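Oxidoreductase (Ralstonia eutropha, PDB 3HJ9) binds flavin mononucleotide and is a putative nitroreductase, probably using the flavin to carry out redox chemistry. Local coordinates at the interface of chains A and B. Coordinates in Å, arbitrary orientation; residue numbers count along the deposited sequence, not the author numbering. Chains: chain A/B, Oxidoreductase.

The interface of chains A and B. Residues chain A 70-71, 84-85, 166, 170, 173; chain B 46, 49, 169, 173.
The backbone carbonyl oxygen of A:Thr84 is where B:Arg49 takes hold of the other subunit: NE of the B:Arg49 guanidinium donates to O of A:Thr84 at 3.0 Å. The N-H comes in above the carbonyl plane, 64° out of it, rather than onto a lone pair. Bends at chi2 and chi3 wrap the arginine chain around this oxygen, with CB, CG and CD all lying beside it. The same oxygen also takes a weak bond from ND2 of A:Asn170. B:Arg49 also binds FMN, so the bond may couple the flavin site to the dimer contact; FMN between two subunits is usual in the nitroreductase family.

Within chain A, O of A:Ala71 steadies both A:Thr84 and A:Asn170. OG1 of A:Thr84 donates to O of A:Ala71 at 2.7 Å, and ND2 of A:Asn170 reaches that oxygen from the opposite face at 3.0 Å. With chi1 at 52°, OG1 of A:Thr84 turns toward the end of helix 62-73, also meeting O of A:Trp70 at 3.2 Å, while CG2 lies over one face of the indole, toward the rim.

B:Leu46 packs beside this network. Its CB lies 3.6 Å from CZ3 of A:Trp70, and its CD1 meets the methyl of A:Ala71. CD2 of B:Leu46 is 3.4 Å from CG of A:Asn170. The leucine side chain points opposite to those of A:Trp70 and A:Asn170 and slides past both.

B:Glu169 crosses A:Asn170 at about a right angle, its carboxylate turned 55° from the amide plane. OE2 of B:Glu169 lies 2.6 Å from OD1 of A:Asn170; with ND2 committed to backbone carbonyls, this would be a hydrogen bond only if B:Glu169 carried a proton, which the structure alone does not show. A:Leu173 and B:Leu173 meet tip to tip through their CD1 methyls.

Helix 156-177 of A packs against helix 153-178 of B in this two-fold interface, while helix 42-48 of B and the loop after it reach over helix 62-73 and the 84-85 loop of A.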
loop_
_atom_site.group_PDB
_atom_site.type_symbol
_atom_site.label_atom_id
_atom_site.label_comp_id
_atom_site.label_asym_id
_atom_site.label_seq_id
_atom_site.Cartn_x
_atom_site.Cartn_y
_atom_site.Cartn_z
ATOM N N TRP A 70 14.225 -4.900 -3.061
ATOM C CA TRP A 70 13.548 -6.204 -3.098
ATOM C C TRP A 70 12.203 -6.171 -2.319
ATOM O O TRP A 70 11.195 -6.734 -2.796
ATOM C CB TRP A 70 14.459 -7.306 -2.587
ATOM C CG TRP A 70 13.808 -8.623 -2.660
ATOM C CD1 TRP A 70 13.728 -9.446 -3.738
ATOM C CD2 TRP A 70 13.109 -9.259 -1.606
ATOM N NE1 TRP A 70 13.000 -10.568 -3.424
ATOM C CE2 TRP A 70 12.604 -10.477 -2.115
ATOM C CE3 TRP A 70 12.850 -8.913 -0.271
ATOM C CZ2 TRP A 70 11.868 -11.368 -1.337
ATOM C CZ3 TRP A 70 12.115 -9.806 0.519
ATOM C CH2 TRP A 70 11.645 -11.024 -0.017
ATOM N N ALA A 71 12.221 -5.576 -1.120
ATOM C CA ALA A 71 11.021 -5.411 -0.301
ATOM C C ALA A 71 9.957 -4.691 -1.140
ATOM O O ALA A 71 8.856 -5.241 -1.338
ATOM C CB ALA A 71 11.317 -4.650 1.022
ATOM N N THR A 84 6.832 -9.155 -4.453
ATOM C CA THR A 84 6.576 -8.945 -3.034
ATOM C C THR A 84 5.307 -8.141 -2.793
ATOM O O THR A 84 4.797 -8.205 -1.696
ATOM C CB THR A 84 7.756 -8.214 -2.353
ATOM O OG1 THR A 84 8.028 -7.048 -3.117
ATOM C CG2 THR A 84 9.027 -9.133 -2.300
ATOM N N ALA A 85 4.802 -7.423 -3.813
ATOM C CA ALA A 85 3.589 -6.586 -3.744
ATOM C C ALA A 85 2.637 -6.998 -4.876
ATOM O O ALA A 85 3.079 -7.435 -5.961
ATOM C CB ALA A 85 3.951 -5.098 -3.858
ATOM N N ALA A 166 1.085 -0.101 -1.876
ATOM C CA ALA A 166 1.479 -1.399 -1.329
ATOM C C ALA A 166 2.977 -1.546 -1.355
ATOM O O ALA A 166 3.574 -1.965 -0.370
ATOM C CB ALA A 166 0.851 -2.513 -2.110
ATOM N N ASN A 170 5.594 -1.847 1.796
ATOM C CA ASN A 170 6.674 -2.801 1.992
ATOM C C ASN A 170 7.970 -2.057 2.359
ATOM O O ASN A 170 8.699 -2.501 3.238
ATOM C CB ASN A 170 6.942 -3.646 0.738
ATOM C CG ASN A 170 5.868 -4.678 0.468
ATOM O OD1 ASN A 170 4.947 -4.859 1.267
ATOM N ND2 ASN A 170 5.970 -5.351 -0.691
ATOM N N LEU A 173 7.871 -0.631 6.021
ATOM C CA LEU A 173 8.049 -1.746 6.948
ATOM C C LEU A 173 9.512 -2.216 6.967
ATOM O O LEU A 173 10.080 -2.436 8.060
ATOM C CB LEU A 173 7.059 -2.905 6.652
ATOM C CG LEU A 173 5.571 -2.570 6.905
ATOM C CD1 LEU A 173 4.628 -3.649 6.360
ATOM C CD2 LEU A 173 5.279 -2.269 8.398
ATOM N N LEU B 46 7.488 -11.060 3.456
ATOM C CA LEU B 46 7.680 -10.535 2.079
ATOM C C LEU B 46 7.890 -11.660 1.061
ATOM O O LEU B 46 7.291 -11.619 -0.057
ATOM C CB LEU B 46 8.847 -9.521 2.011
ATOM C CG LEU B 46 8.531 -8.187 2.654
ATOM C CD1 LEU B 46 9.855 -7.359 2.947
ATOM C CD2 LEU B 46 7.511 -7.410 1.774
ATOM N N ARG B 49 4.408 -13.372 0.594
ATOM C CA ARG B 49 3.325 -12.479 0.210
ATOM C C ARG B 49 2.814 -12.946 -1.181
ATOM O O ARG B 49 3.591 -13.108 -2.133
ATOM C CB ARG B 49 3.816 -11.011 0.190
ATOM C CG ARG B 49 2.743 -9.902 0.424
ATOM C CD ARG B 49 1.672 -9.828 -0.626
ATOM N NE ARG B 49 2.257 -9.753 -1.965
ATOM C CZ ARG B 49 1.616 -10.022 -3.113
ATOM N NH1 ARG B 49 0.313 -10.345 -3.149
ATOM N NH2 ARG B 49 2.299 -9.965 -4.240
ATOM N N GLU B 169 -1.923 -4.007 2.065
ATOM C CA GLU B 169 -0.588 -4.607 2.050
ATOM C C GLU B 169 -0.212 -5.055 3.457
ATOM O O GLU B 169 0.284 -6.180 3.617
ATOM C CB GLU B 169 0.488 -3.691 1.457
ATOM C CG GLU B 169 1.889 -4.348 1.316
ATOM C CD GLU B 169 1.936 -5.546 0.351
ATOM O OE1 GLU B 169 0.926 -5.791 -0.344
ATOM O OE2 GLU B 169 3.000 -6.235 0.258
ATOM N N LEU B 173 0.573 -9.013 4.341
ATOM C CA LEU B 173 1.740 -9.408 5.095
ATOM C C LEU B 173 1.368 -10.115 6.414
ATOM O O LEU B 173 2.005 -11.121 6.775
ATOM C CB LEU B 173 2.664 -8.203 5.346
ATOM C CG LEU B 173 3.367 -7.640 4.103
ATOM C CD1 LEU B 173 4.171 -6.319 4.437
ATOM C CD2 LEU B 173 4.244 -8.678 3.494
#